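Local structure of DUF115 domain-containing protein (5MU5) at residues Glu17-Met23 and Trp166-Glu171; Phe122-Gly128 and Pro144-Val150; Leu127-Leu131 and Glu151-Leu157; Leu138-Asp142 and Thr210-Val214; Ala192-Arg196 and Glu227-Asp231. The protein is a Maf-family flagellin glycosyltransferase, involved in formation of the bacterial flagellum and probably transferring sugar to flagellin. All blocks are in the same frame, centred on the assembly; numbering follows the deposited sequence.

Contact 1 (Glu17-Met23 and Trp166-Glu171)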
# COMPACT_ATOMS: atom_id res chain seq x y z
N GLU A 17 -20.23 -29.90 7.05
CA GLU A 17 -21.35 -28.98 7.27
C GLU A 17 -20.85 -27.57 7.63
O GLU A 17 -21.35 -26.58 7.10
CB GLU A 17 -22.27 -29.51 8.38
CG GLU A 17 -23.07 -30.75 7.99
CD GLU A 17 -23.74 -31.46 9.17
OE1 GLU A 17 -23.39 -31.19 10.35
OE2 GLU A 17 -24.63 -32.30 8.93
N ALA A 18 -19.87 -27.50 8.52
CA ALA A 18 -19.32 -26.22 8.97
C ALA A 18 -18.68 -25.45 7.81
O ALA A 18 -18.92 -24.26 7.67
CB ALA A 18 -18.31 -26.44 10.08
N PHE A 19 -17.89 -26.12 6.99
CA PHE A 19 -17.36 -25.47 5.78
C PHE A 19 -18.49 -24.98 4.88
O PHE A 19 -18.46 -23.83 4.45
CB PHE A 19 -16.43 -26.40 4.99
CG PHE A 19 -15.03 -26.44 5.53
CD1 PHE A 19 -14.11 -25.46 5.18
CD2 PHE A 19 -14.63 -27.43 6.39
CE1 PHE A 19 -12.82 -25.49 5.67
CE2 PHE A 19 -13.34 -27.47 6.88
CZ PHE A 19 -12.43 -26.51 6.52
N LEU A 20 -19.50 -25.81 4.63
CA LEU A 20 -20.59 -25.39 3.75
C LEU A 20 -21.36 -24.19 4.30
O LEU A 20 -21.88 -23.40 3.53
CB LEU A 20 -21.55 -26.53 3.50
CG LEU A 20 -20.98 -27.61 2.58
CD1 LEU A 20 -21.79 -28.91 2.70
CD2 LEU A 20 -20.96 -27.12 1.15
N GLU A 21 -21.40 -24.08 5.61
CA GLU A 21 -22.08 -22.98 6.28
C GLU A 21 -21.22 -21.70 6.37
O GLU A 21 -21.68 -20.61 6.09
CB GLU A 21 -22.46 -23.43 7.70
CG GLU A 21 -23.20 -22.38 8.52
CD GLU A 21 -23.46 -22.81 9.95
OE1 GLU A 21 -23.19 -23.97 10.31
OE2 GLU A 21 -23.97 -21.97 10.71
N LEU A 22 -19.96 -21.86 6.77
CA LEU A 22 -19.11 -20.71 7.10
C LEU A 22 -18.00 -20.39 6.11
O LEU A 22 -17.39 -19.34 6.24
CB LEU A 22 -18.52 -20.94 8.49
CG LEU A 22 -19.60 -20.96 9.58
CD1 LEU A 22 -19.20 -21.83 10.77
CD2 LEU A 22 -19.92 -19.53 10.01
N MET A 23 -17.72 -21.29 5.16
CA MET A 23 -16.73 -21.04 4.09
C MET A 23 -17.23 -21.75 2.82
O MET A 23 -16.57 -22.67 2.32
CB MET A 23 -15.35 -21.54 4.51
CG MET A 23 -14.23 -20.91 3.72
SD MET A 23 -12.61 -21.63 4.10
CE MET A 23 -12.22 -20.80 5.62
N TRP A 166 -12.87 -28.71 13.05
CA TRP A 166 -12.93 -27.48 12.28
C TRP A 166 -13.98 -26.44 12.66
O TRP A 166 -13.82 -25.26 12.35
CB TRP A 166 -13.15 -27.85 10.82
CG TRP A 166 -11.94 -28.23 10.10
CD1 TRP A 166 -11.60 -29.48 9.66
CD2 TRP A 166 -10.89 -27.36 9.71
NE1 TRP A 166 -10.40 -29.42 9.00
CE2 TRP A 166 -9.94 -28.13 9.02
CE3 TRP A 166 -10.66 -25.99 9.87
CZ2 TRP A 166 -8.76 -27.58 8.48
CZ3 TRP A 166 -9.49 -25.43 9.34
CH2 TRP A 166 -8.55 -26.23 8.65
N ARG A 167 -15.06 -26.86 13.28
CA ARG A 167 -16.15 -25.94 13.58
C ARG A 167 -15.76 -24.74 14.45
O ARG A 167 -16.11 -23.64 14.11
CB ARG A 167 -17.39 -26.65 14.16
CG ARG A 167 -18.49 -25.65 14.53
CD ARG A 167 -19.87 -26.24 14.74
NE ARG A 167 -20.55 -26.51 13.48
CZ ARG A 167 -21.25 -25.62 12.77
NH1 ARG A 167 -21.36 -24.36 13.17
NH2 ARG A 167 -21.83 -25.99 11.65
N PRO A 168 -15.04 -24.96 15.56
CA PRO A 168 -14.64 -23.81 16.37
C PRO A 168 -13.76 -22.84 15.57
O PRO A 168 -13.85 -21.64 15.78
CB PRO A 168 -13.87 -24.44 17.52
CG PRO A 168 -14.40 -25.84 17.62
CD PRO A 168 -14.62 -26.23 16.19
N LEU A 169 -12.94 -23.35 14.65
CA LEU A 169 -12.14 -22.47 13.79
C LEU A 169 -13.01 -21.70 12.82
O LEU A 169 -12.94 -20.47 12.75
CB LEU A 169 -11.12 -23.29 13.01
CG LEU A 169 -10.02 -23.89 13.87
CD1 LEU A 169 -9.13 -24.82 13.07
CD2 LEU A 169 -9.21 -22.76 14.46
N LEU A 170 -13.84 -22.42 12.07
CA LEU A 170 -14.73 -21.79 11.10
C LEU A 170 -15.70 -20.81 11.73
O LEU A 170 -16.05 -19.81 11.13
CB LEU A 170 -15.49 -22.86 10.32
CG LEU A 170 -14.59 -23.62 9.36
CD1 LEU A 170 -15.16 -24.99 9.05
CD2 LEU A 170 -14.40 -22.79 8.09
N GLU A 171 -16.11 -21.11 12.96
CA GLU A 171 -17.01 -20.25 13.72
C GLU A 171 -16.48 -18.82 13.87
O GLU A 171 -17.26 -17.90 13.99
CB GLU A 171 -17.28 -20.86 15.10
CG GLU A 171 -18.55 -20.38 15.77
CD GLU A 171 -19.78 -20.64 14.91
OE1 GLU A 171 -19.92 -21.77 14.38
OE2 GLU A 171 -20.59 -19.72 14.76

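Contact 2 (Phe122-Gly128 and Pro144-Val150)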
# COMPACT_ATOMS: atom_id res chain seq x y z
N PHE A 122 -1.60 -11.74 17.66
CA PHE A 122 -2.89 -11.64 17.02
C PHE A 122 -3.05 -12.68 15.94
O PHE A 122 -4.08 -13.35 15.88
CB PHE A 122 -3.07 -10.26 16.41
CG PHE A 122 -4.45 -9.99 15.89
CD1 PHE A 122 -4.83 -10.46 14.65
CD2 PHE A 122 -5.35 -9.26 16.64
CE1 PHE A 122 -6.11 -10.22 14.16
CE2 PHE A 122 -6.62 -9.00 16.15
CZ PHE A 122 -7.01 -9.49 14.92
N HIS A 123 -2.01 -12.81 15.10
CA HIS A 123 -2.04 -13.69 13.94
C HIS A 123 -1.26 -14.95 14.16
O HIS A 123 -0.26 -14.98 14.88
CB HIS A 123 -1.42 -12.98 12.74
CG HIS A 123 -2.16 -11.76 12.30
ND1 HIS A 123 -3.31 -11.84 11.54
CD2 HIS A 123 -1.90 -10.44 12.46
CE1 HIS A 123 -3.73 -10.62 11.26
NE2 HIS A 123 -2.90 -9.75 11.81
N MET A 124 -1.73 -16.02 13.54
CA MET A 124 -1.03 -17.29 13.49
C MET A 124 -0.97 -17.72 12.05
O MET A 124 -2.01 -17.75 11.37
CB MET A 124 -1.77 -18.35 14.26
CG MET A 124 -1.23 -19.73 13.96
SD MET A 124 -1.71 -20.90 15.22
CE MET A 124 -0.68 -20.28 16.56
N VAL A 125 0.22 -18.08 11.59
CA VAL A 125 0.41 -18.52 10.20
C VAL A 125 0.94 -19.96 10.14
O VAL A 125 2.02 -20.24 10.63
CB VAL A 125 1.38 -17.60 9.46
CG1 VAL A 125 1.60 -18.12 8.05
CG2 VAL A 125 0.86 -16.18 9.42
N CYS A 126 0.18 -20.85 9.54
CA CYS A 126 0.59 -22.24 9.39
C CYS A 126 0.94 -22.51 7.95
O CYS A 126 0.09 -22.39 7.06
CB CYS A 126 -0.52 -23.20 9.79
SG CYS A 126 -1.05 -22.92 11.47
N LEU A 127 2.19 -22.86 7.73
CA LEU A 127 2.65 -23.15 6.40
C LEU A 127 2.57 -24.65 6.35
O LEU A 127 3.42 -25.35 6.91
CB LEU A 127 4.07 -22.64 6.22
CG LEU A 127 4.03 -21.14 6.53
CD1 LEU A 127 5.25 -20.75 7.34
CD2 LEU A 127 3.87 -20.36 5.25
N GLY A 128 1.51 -25.13 5.74
CA GLY A 128 1.20 -26.54 5.75
C GLY A 128 0.14 -26.81 6.81
O GLY A 128 0.10 -26.15 7.87
N PRO A 144 -4.93 -17.20 18.82
CA PRO A 144 -4.86 -16.16 17.82
C PRO A 144 -6.24 -15.67 17.40
O PRO A 144 -7.20 -16.40 17.53
CB PRO A 144 -4.14 -16.84 16.66
CG PRO A 144 -4.52 -18.28 16.80
CD PRO A 144 -4.50 -18.50 18.28
N ALA A 145 -6.33 -14.44 16.94
CA ALA A 145 -7.57 -13.89 16.44
C ALA A 145 -7.65 -14.08 14.92
O ALA A 145 -8.72 -14.12 14.38
CB ALA A 145 -7.64 -12.41 16.76
N GLY A 146 -6.49 -14.15 14.26
CA GLY A 146 -6.36 -14.33 12.81
C GLY A 146 -5.57 -15.60 12.55
O GLY A 146 -4.48 -15.78 13.09
N ILE A 147 -6.15 -16.51 11.77
CA ILE A 147 -5.55 -17.82 11.54
C ILE A 147 -5.50 -18.01 10.04
O ILE A 147 -6.52 -17.94 9.35
CB ILE A 147 -6.37 -18.94 12.19
CG1 ILE A 147 -6.48 -18.68 13.70
CG2 ILE A 147 -5.73 -20.30 11.92
CD1 ILE A 147 -7.39 -19.66 14.41
N HIS A 148 -4.29 -18.26 9.56
CA HIS A 148 -4.02 -18.31 8.14
C HIS A 148 -3.27 -19.60 7.85
O HIS A 148 -2.16 -19.84 8.33
CB HIS A 148 -3.19 -17.09 7.76
CG HIS A 148 -3.71 -15.83 8.37
ND1 HIS A 148 -4.85 -15.22 7.92
CD2 HIS A 148 -3.26 -15.09 9.41
CE1 HIS A 148 -5.08 -14.14 8.64
NE2 HIS A 148 -4.14 -14.05 9.56
N ILE A 149 -3.89 -20.43 7.04
CA ILE A 149 -3.34 -21.73 6.78
C ILE A 149 -3.06 -21.83 5.31
O ILE A 149 -3.93 -21.60 4.49
CB ILE A 149 -4.34 -22.80 7.23
CG1 ILE A 149 -4.62 -22.64 8.73
CG2 ILE A 149 -3.79 -24.19 6.90
CD1 ILE A 149 -5.75 -23.49 9.26
N VAL A 150 -1.83 -22.18 4.99
CA VAL A 150 -1.44 -22.38 3.63
C VAL A 150 -1.33 -23.87 3.48
O VAL A 150 -0.64 -24.51 4.27
CB VAL A 150 -0.08 -21.74 3.36
CG1 VAL A 150 0.36 -22.01 1.93
CG2 VAL A 150 -0.15 -20.26 3.64

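Contact 3 (Leu127-Leu131 and Glu151-Leu157)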
# COMPACT_ATOMS: atom_id res chain seq x y z
N LEU A 127 2.19 -22.86 7.73
CA LEU A 127 2.65 -23.15 6.40
C LEU A 127 2.57 -24.65 6.35
O LEU A 127 3.42 -25.35 6.91
CB LEU A 127 4.07 -22.64 6.22
CG LEU A 127 4.03 -21.14 6.53
CD1 LEU A 127 5.25 -20.75 7.34
CD2 LEU A 127 3.87 -20.36 5.25
N GLY A 128 1.51 -25.13 5.74
CA GLY A 128 1.20 -26.54 5.75
C GLY A 128 0.14 -26.81 6.81
O GLY A 128 0.10 -26.15 7.87
N LEU A 129 -0.74 -27.75 6.50
CA LEU A 129 -1.74 -28.24 7.44
C LEU A 129 -1.44 -29.69 7.73
O LEU A 129 -1.39 -30.10 8.89
CB LEU A 129 -3.14 -28.10 6.84
CG LEU A 129 -4.31 -28.67 7.65
CD1 LEU A 129 -4.53 -27.88 8.92
CD2 LEU A 129 -5.56 -28.65 6.81
N GLY A 130 -1.24 -30.48 6.68
CA GLY A 130 -1.11 -31.90 6.85
C GLY A 130 -2.46 -32.35 7.36
O GLY A 130 -3.49 -31.89 6.85
N LEU A 131 -2.46 -33.21 8.38
CA LEU A 131 -3.70 -33.64 9.02
C LEU A 131 -4.07 -32.76 10.20
O LEU A 131 -5.04 -33.03 10.88
CB LEU A 131 -3.63 -35.11 9.42
CG LEU A 131 -3.63 -36.06 8.20
CD1 LEU A 131 -3.54 -37.51 8.63
CD2 LEU A 131 -4.87 -35.85 7.33
N GLU A 151 -2.02 -24.45 2.51
CA GLU A 151 -1.91 -25.88 2.28
C GLU A 151 -1.93 -26.12 0.80
O GLU A 151 -2.99 -26.05 0.18
CB GLU A 151 -3.04 -26.64 2.96
CG GLU A 151 -3.01 -28.14 2.69
CD GLU A 151 -1.64 -28.75 2.93
OE1 GLU A 151 -1.32 -29.10 4.08
OE2 GLU A 151 -0.89 -28.91 1.95
N PRO A 152 -0.74 -26.35 0.21
CA PRO A 152 -0.62 -26.57 -1.24
C PRO A 152 -1.34 -27.81 -1.76
O PRO A 152 -1.68 -27.89 -2.93
CB PRO A 152 0.89 -26.78 -1.42
CG PRO A 152 1.50 -26.08 -0.27
CD PRO A 152 0.58 -26.33 0.86
N ASN A 153 -1.51 -28.80 -0.89
CA ASN A 153 -2.11 -30.06 -1.30
C ASN A 153 -3.53 -30.15 -0.74
O ASN A 153 -3.72 -30.32 0.46
CB ASN A 153 -1.24 -31.22 -0.83
CG ASN A 153 -1.66 -32.55 -1.44
OD1 ASN A 153 -2.81 -32.75 -1.81
ND2 ASN A 153 -0.72 -33.47 -1.54
N PHE A 154 -4.51 -29.99 -1.62
CA PHE A 154 -5.90 -30.00 -1.23
C PHE A 154 -6.33 -31.32 -0.59
O PHE A 154 -7.25 -31.34 0.21
CB PHE A 154 -6.80 -29.69 -2.41
CG PHE A 154 -8.23 -29.40 -2.02
CD1 PHE A 154 -8.57 -28.17 -1.49
CD2 PHE A 154 -9.22 -30.37 -2.15
CE1 PHE A 154 -9.88 -27.91 -1.13
CE2 PHE A 154 -10.52 -30.11 -1.78
CZ PHE A 154 -10.85 -28.88 -1.27
N ASP A 155 -5.66 -32.41 -0.95
CA ASP A 155 -5.95 -33.69 -0.33
C ASP A 155 -5.80 -33.65 1.17
O ASP A 155 -6.61 -34.23 1.90
CB ASP A 155 -5.08 -34.82 -0.89
CG ASP A 155 -5.53 -35.27 -2.27
OD1 ASP A 155 -6.32 -34.55 -2.94
OD2 ASP A 155 -5.10 -36.38 -2.67
N PHE A 156 -4.77 -32.96 1.65
CA PHE A 156 -4.54 -32.87 3.08
C PHE A 156 -5.69 -32.17 3.80
O PHE A 156 -6.11 -32.60 4.86
CB PHE A 156 -3.21 -32.17 3.39
CG PHE A 156 -1.98 -32.91 2.88
CD1 PHE A 156 -2.05 -34.24 2.46
CD2 PHE A 156 -0.73 -32.28 2.89
CE1 PHE A 156 -0.91 -34.90 2.02
CE2 PHE A 156 0.41 -32.94 2.44
CZ PHE A 156 0.32 -34.25 2.01
N LEU A 157 -6.19 -31.09 3.22
CA LEU A 157 -7.34 -30.42 3.81
C LEU A 157 -8.53 -31.38 3.82
O LEU A 157 -9.23 -31.50 4.83
CB LEU A 157 -7.71 -29.15 3.03
CG LEU A 157 -8.95 -28.43 3.56
CD1 LEU A 157 -8.71 -27.86 4.96
CD2 LEU A 157 -9.37 -27.33 2.59

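Contact 4 (Leu138-Asp142 and Thr210-Val214)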
# COMPACT_ATOMS: atom_id res chain seq x y z
N LEU A 138 -1.23 -25.36 19.04
CA LEU A 138 -0.89 -23.97 18.70
C LEU A 138 -2.01 -23.00 19.11
O LEU A 138 -1.75 -21.91 19.59
CB LEU A 138 -0.61 -23.84 17.18
CG LEU A 138 0.56 -24.64 16.57
CD1 LEU A 138 0.55 -24.57 15.04
CD2 LEU A 138 1.87 -24.12 17.10
N LEU A 139 -3.25 -23.43 18.94
CA LEU A 139 -4.41 -22.61 19.29
C LEU A 139 -4.50 -22.38 20.78
O LEU A 139 -4.74 -21.26 21.23
CB LEU A 139 -5.70 -23.25 18.78
CG LEU A 139 -5.76 -23.30 17.24
CD1 LEU A 139 -6.96 -24.11 16.77
CD2 LEU A 139 -5.74 -21.92 16.61
N GLU A 140 -4.28 -23.44 21.55
CA GLU A 140 -4.30 -23.35 23.01
C GLU A 140 -3.17 -22.45 23.54
O GLU A 140 -3.37 -21.72 24.50
CB GLU A 140 -4.22 -24.76 23.63
CG GLU A 140 -4.55 -24.81 25.11
CD GLU A 140 -3.43 -24.29 26.01
OE1 GLU A 140 -2.23 -24.49 25.69
OE2 GLU A 140 -3.76 -23.69 27.05
N GLN A 141 -2.00 -22.50 22.91
CA GLN A 141 -0.88 -21.68 23.34
C GLN A 141 -1.10 -20.20 23.06
O GLN A 141 -0.95 -19.37 23.95
CB GLN A 141 0.41 -22.13 22.64
CG GLN A 141 0.92 -23.51 23.05
CD GLN A 141 2.02 -24.02 22.14
OE1 GLN A 141 2.11 -23.62 20.98
NE2 GLN A 141 2.87 -24.91 22.64
N ASP A 142 -1.48 -19.87 21.84
CA ASP A 142 -1.55 -18.47 21.40
C ASP A 142 -2.92 -17.82 21.37
O ASP A 142 -3.01 -16.59 21.42
CB ASP A 142 -0.93 -18.35 20.01
CG ASP A 142 0.55 -18.69 19.99
OD1 ASP A 142 1.28 -18.28 20.92
OD2 ASP A 142 0.99 -19.36 19.05
N THR A 210 3.67 -12.78 15.76
CA THR A 210 2.93 -13.74 14.97
C THR A 210 3.66 -15.10 15.03
O THR A 210 4.85 -15.19 14.77
CB THR A 210 2.83 -13.27 13.49
OG1 THR A 210 2.04 -12.06 13.42
CG2 THR A 210 2.22 -14.33 12.58
N ARG A 211 2.93 -16.14 15.41
CA ARG A 211 3.46 -17.49 15.42
C ARG A 211 3.54 -18.01 13.99
O ARG A 211 2.57 -17.94 13.24
CB ARG A 211 2.53 -18.40 16.24
CG ARG A 211 3.06 -19.81 16.49
CD ARG A 211 4.18 -19.84 17.52
NE ARG A 211 4.55 -21.21 17.88
CZ ARG A 211 3.95 -21.94 18.83
NH1 ARG A 211 2.93 -21.45 19.52
NH2 ARG A 211 4.38 -23.18 19.07
N LEU A 212 4.70 -18.55 13.64
CA LEU A 212 4.93 -19.19 12.36
C LEU A 212 5.16 -20.68 12.61
O LEU A 212 5.82 -21.05 13.59
CB LEU A 212 6.16 -18.60 11.72
CG LEU A 212 6.12 -17.08 11.55
CD1 LEU A 212 7.47 -16.60 11.07
CD2 LEU A 212 5.03 -16.71 10.56
N PHE A 213 4.60 -21.54 11.76
CA PHE A 213 4.73 -22.98 11.93
C PHE A 213 4.63 -23.71 10.59
O PHE A 213 3.71 -23.50 9.82
CB PHE A 213 3.65 -23.51 12.88
CG PHE A 213 3.94 -24.87 13.40
CD1 PHE A 213 4.71 -25.03 14.55
CD2 PHE A 213 3.47 -26.01 12.74
CE1 PHE A 213 5.01 -26.31 15.02
CE2 PHE A 213 3.76 -27.28 13.21
CZ PHE A 213 4.54 -27.43 14.35
N VAL A 214 5.60 -24.58 10.34
CA VAL A 214 5.68 -25.34 9.11
C VAL A 214 5.21 -26.74 9.47
O VAL A 214 5.81 -27.40 10.31
CB VAL A 214 7.12 -25.32 8.55
CG1 VAL A 214 7.28 -26.30 7.40
CG2 VAL A 214 7.49 -23.90 8.09

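Contact 5 (Ala192-Arg196 and Glu227-Asp231)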
# COMPACT_ATOMS: atom_id res chain seq x y z
N ALA A 192 2.77 -16.12 -1.42
CA ALA A 192 3.23 -14.85 -0.85
C ALA A 192 2.18 -13.78 -0.98
O ALA A 192 1.89 -13.13 -0.01
CB ALA A 192 4.53 -14.40 -1.51
N ARG A 193 1.58 -13.63 -2.14
CA ARG A 193 0.52 -12.64 -2.34
C ARG A 193 -0.69 -12.84 -1.44
O ARG A 193 -1.28 -11.88 -0.94
CB ARG A 193 0.03 -12.61 -3.80
CG ARG A 193 0.99 -11.93 -4.76
CD ARG A 193 0.33 -11.46 -6.05
NE ARG A 193 1.13 -10.37 -6.63
CZ ARG A 193 2.21 -10.51 -7.39
NH1 ARG A 193 2.67 -11.72 -7.72
NH2 ARG A 193 2.85 -9.43 -7.83
N GLN A 194 -1.08 -14.09 -1.27
CA GLN A 194 -2.30 -14.43 -0.53
C GLN A 194 -2.10 -14.26 0.95
O GLN A 194 -3.01 -13.82 1.64
CB GLN A 194 -2.68 -15.85 -0.79
CG GLN A 194 -2.96 -16.14 -2.24
CD GLN A 194 -4.39 -15.91 -2.54
OE1 GLN A 194 -4.81 -14.78 -2.76
NE2 GLN A 194 -5.17 -16.99 -2.51
N LEU A 195 -0.92 -14.65 1.44
CA LEU A 195 -0.56 -14.47 2.84
C LEU A 195 -0.54 -12.99 3.19
O LEU A 195 -1.12 -12.58 4.19
CB LEU A 195 0.80 -15.07 3.16
CG LEU A 195 0.79 -16.49 3.68
CD1 LEU A 195 2.22 -16.95 3.91
CD2 LEU A 195 -0.04 -16.52 4.97
N ARG A 196 0.13 -12.21 2.35
CA ARG A 196 0.19 -10.76 2.54
C ARG A 196 -1.21 -10.19 2.58
O ARG A 196 -1.54 -9.42 3.45
CB ARG A 196 1.01 -10.06 1.44
CG ARG A 196 2.51 -10.33 1.54
CD ARG A 196 3.34 -9.33 0.76
NE ARG A 196 3.17 -9.43 -0.70
CZ ARG A 196 3.96 -10.12 -1.53
NH1 ARG A 196 4.97 -10.84 -1.08
NH2 ARG A 196 3.71 -10.10 -2.83
N GLU A 227 9.99 -15.78 3.23
CA GLU A 227 9.48 -14.64 2.51
C GLU A 227 8.51 -13.90 3.41
O GLU A 227 8.61 -12.71 3.55
CB GLU A 227 8.80 -15.07 1.22
CG GLU A 227 8.29 -13.89 0.40
CD GLU A 227 7.89 -14.28 -1.02
OE1 GLU A 227 7.90 -15.50 -1.32
OE2 GLU A 227 7.55 -13.36 -1.82
N PHE A 228 7.59 -14.60 4.06
CA PHE A 228 6.65 -13.91 4.92
C PHE A 228 7.36 -13.12 6.05
O PHE A 228 7.00 -11.99 6.33
CB PHE A 228 5.61 -14.88 5.47
CG PHE A 228 4.63 -14.22 6.38
CD1 PHE A 228 3.59 -13.47 5.86
CD2 PHE A 228 4.75 -14.34 7.76
CE1 PHE A 228 2.69 -12.86 6.70
CE2 PHE A 228 3.85 -13.72 8.61
CZ PHE A 228 2.81 -12.98 8.07
N MET A 229 8.41 -13.69 6.64
CA MET A 229 9.19 -13.02 7.69
C MET A 229 9.84 -11.71 7.26
O MET A 229 9.94 -10.79 8.06
CB MET A 229 10.29 -13.93 8.22
CG MET A 229 9.75 -15.11 8.99
SD MET A 229 11.04 -16.21 9.58
CE MET A 229 11.53 -15.30 11.05
N ARG A 230 10.31 -11.67 6.02
CA ARG A 230 10.81 -10.43 5.43
C ARG A 230 9.66 -9.47 5.09
O ARG A 230 9.76 -8.27 5.31
CB ARG A 230 11.66 -10.74 4.19
CG ARG A 230 12.97 -11.47 4.52
CD ARG A 230 13.88 -11.63 3.31
NE ARG A 230 13.12 -12.13 2.17
CZ ARG A 230 12.98 -13.40 1.83
NH1 ARG A 230 13.57 -14.38 2.51
NH2 ARG A 230 12.23 -13.71 0.78
N ASP A 231 8.56 -10.02 4.57
CA ASP A 231 7.37 -9.24 4.17
C ASP A 231 6.55 -8.65 5.32
O ASP A 231 5.86 -7.64 5.14
CB ASP A 231 6.37 -10.14 3.41
CG ASP A 231 6.78 -10.47 1.97
OD1 ASP A 231 7.75 -9.88 1.44
OD2 ASP A 231 6.09 -11.34 1.36
O HOH W 1 4.42 -13.30 2.14

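Contact 1 (Glu17-Met23 and Trp166-Glu171)
Two nearly parallel helices pack side by side here on the small parallel sheet of the N-terminal domain: Ala18, Phe19, Leu22 and Met23 close round Leu170, while Glu21 meets Arg167 on the exposed side. The segment axes run 9.3 Å apart at 10°. Leu170 sends CD1 over the centre of the Phe19 ring, 3.7 Å from its centroid, a CH-pi contact, and the same methyl touches Ala18 CB; its other methyl, CD2, meets Met23 CE. Phe19 then turns an edge to Trp166, whose five-membered ring receives it T-shaped with planes at 64°. Trp166 NE1 bonds to Ser160 OG. Toward solvent the chemistry turns ionic. The Arg167 chain leaves extended, bends at chi3 (-79°) and lays one guanidinium face over Ala18 CB. NH1 makes a weak bond to Glu171 OE1, and Arg174 bridges the second oxygens of both Glu21 and Glu171. Arg167 NH2 makes a nearly straight salt bridge to Glu21 OE1, 2.8 Å away and in the guanidinium plane.

Contact 2 (Phe122-Gly128 and Pro144-Val150)
Strands 123-127 and 146-150 are the two parallel strands of a beta-alpha-beta unit, and they pair from His123 with Gly146 through Leu127 with Val150. Backbone bonds alternate in the parallel manner: Met124 takes Gly146 O and gives its own O to His148 N, Cys126 takes His148 O and gives its O to Val150 N at 2.8 Å, and Gly128 N closes the series on Val150 O. At the start Phe122 O is gripped twice, by Ala145 N at 2.7 Å and by Gly146 N at 3.0 Å. The Ala145 methyl sits over the centre of the Phe122 ring, CB 3.6 Å from the centroid. On the face carrying His123, Val125 and His148, the two imidazoles meet rim to rim, with His123 ND1 hydrogen-bonded to His148 NE2 at 3.1 Å. Their outer nitrogens are held too, His123 NE2 by Cys203 O and His148 ND1 by Asn181. Gly146, paired with His123, has no side chain where a CB would collide with His123 ND1. The opposite face brings Met124 CB against Pro144 CB, 3.7 Å apart, under helix 134-142. All of it is buried, the central pairing of a four-stranded parallel alpha/beta sheet of order 3-2-1-4.

Contact 3 (Leu127-Leu131 and Glu151-Leu157)
Glu151 OE1 is gripped by two successive backbone N-H groups of the glycine-rich Gly128-Leu129-Gly130 loop, which follows the first strand of the parallel alpha/beta sheet. Leu129 N reaches it at 2.8 Å from above the carboxylate plane, and Gly130 N at 2.9 Å, nearly along the C-O axis. The side chain gets there by bending at chi2 (49°). Its other oxygen, OE2, takes Asn153 N on the anti lone pair at 2.9 Å and is also bonded by Tyr216 OH. One buried carboxylate thus ties the loop after strand 123-127 to the turn after strand 146-150, and these four bonds should fix its rotation and probably stabilise its negative charge. Gly128 and Gly130 both adopt positive phi, and at Gly128 a CB would jam against the preceding carbonyl oxygen. Beyond the turn Asn153 is the N-cap of helix 154-160, its OD1 accepting from Asp155 N. The first turn of that helix lies against the loop: the CB of Phe156 rests 3.5 Å from Gly130 O, and its ring meets Tyr216 edge-to-face. On the inner side Leu129 CD2 touches Leu157 CD1 at 3.7 Å.

Contact 4 (Leu138-Asp142 and Thr210-Val214)
Arg211, at the start of strand 211-214, outermost of the four, carries the polar side of this contact with helix 134-142. Its guanidinium holds Gln141 OE1 end-on with two nitrogens, NH1 at 2.7 Å and NH2 at 3.0 Å; the oxygen lies in the guanidinium plane, yet both donors come from the same face of the amide. NH1 is shared with Asp142, forming a salt bridge to OD2 at 2.9 Å with carboxylate and guanidinium planes at 86°. A bend at chi2 (74°) folds the arginine chain across that oxygen, Arg211 CG lying 3.3 Å from Asp142 OD2. Each group has a further partner: Arg79 pairs with Asp142 OD1, Ala69 O takes Gln141 NE2, and Thr72 OG1 takes Arg211 NH2. The apolar side belongs to Leu138. One methyl, CD2, lies over a face of the guanidinium, 3.3 Å from Arg211 NH2, while CD1 makes a CH-pi contact with a face of Phe213, 4.2 Å from the ring centroid. Helix and strand run roughly antiparallel at 166°, the usual relation of a crossover helix to the parallel sheet it covers in an alpha/beta fold.

Contact 5 (Ala192-Arg196 and Glu227-Asp231)
Arg196 NH1 donates to Asp231 OD2 at 2.7 Å; the oxygen lies in the guanidinium plane but is met from above the carboxylate plane, the two planes standing at 77°. At the same edge Glu227 OE2 makes a long salt bridge to this nitrogen, 3.7 Å away, so two carboxylates face one nitrogen. The extended Glu227 chain lays its carboxylate against Ala192, with OE2 3.2 Å from CB. A water bridges the helices, donating to Asp231 OD2 at 2.7 Å and more weakly to Ala192 O. These are neighbouring helices of the alpha/beta domain, 188-202 and 219-235, packed on one face of its parallel sheet with segment axes 10.5 Å apart and crossing at -45°. Deeper in, Leu195 CB comes within 4.2 Å of Phe228 CD1. Phe228 has CG anti to its nitrogen (chi1 179°), which turns the ring inward from the helix toward Leu195. Below them lies the sheet: Leu195 rests on Val125 and Leu127 of strand 123-127, and Phe228 on Val125 and Leu212.

All five contacts belong to one alpha/beta domain. Contact 2 is its core, wholly buried and built mainly of backbone bonds. Contact 3 shares Leu127 and Gly128 with it and continues into the loops at the C-terminal ends of the strands, where a buried carboxylate binds backbone N-H groups. Contact 4 joins the helix of the same beta-alpha-beta unit to neighbouring strand 211-214, outermost of the four, through a buried arginine. Contacts 1 and 5 are partly buried helix pairs flanking the sheet, each with apolar groups inward and a salt-bridge network outward. They lie on different sides: Leu169 meets Ile147 from contact 1, whereas Leu195 packs on Val125 and Val150 from contact 5.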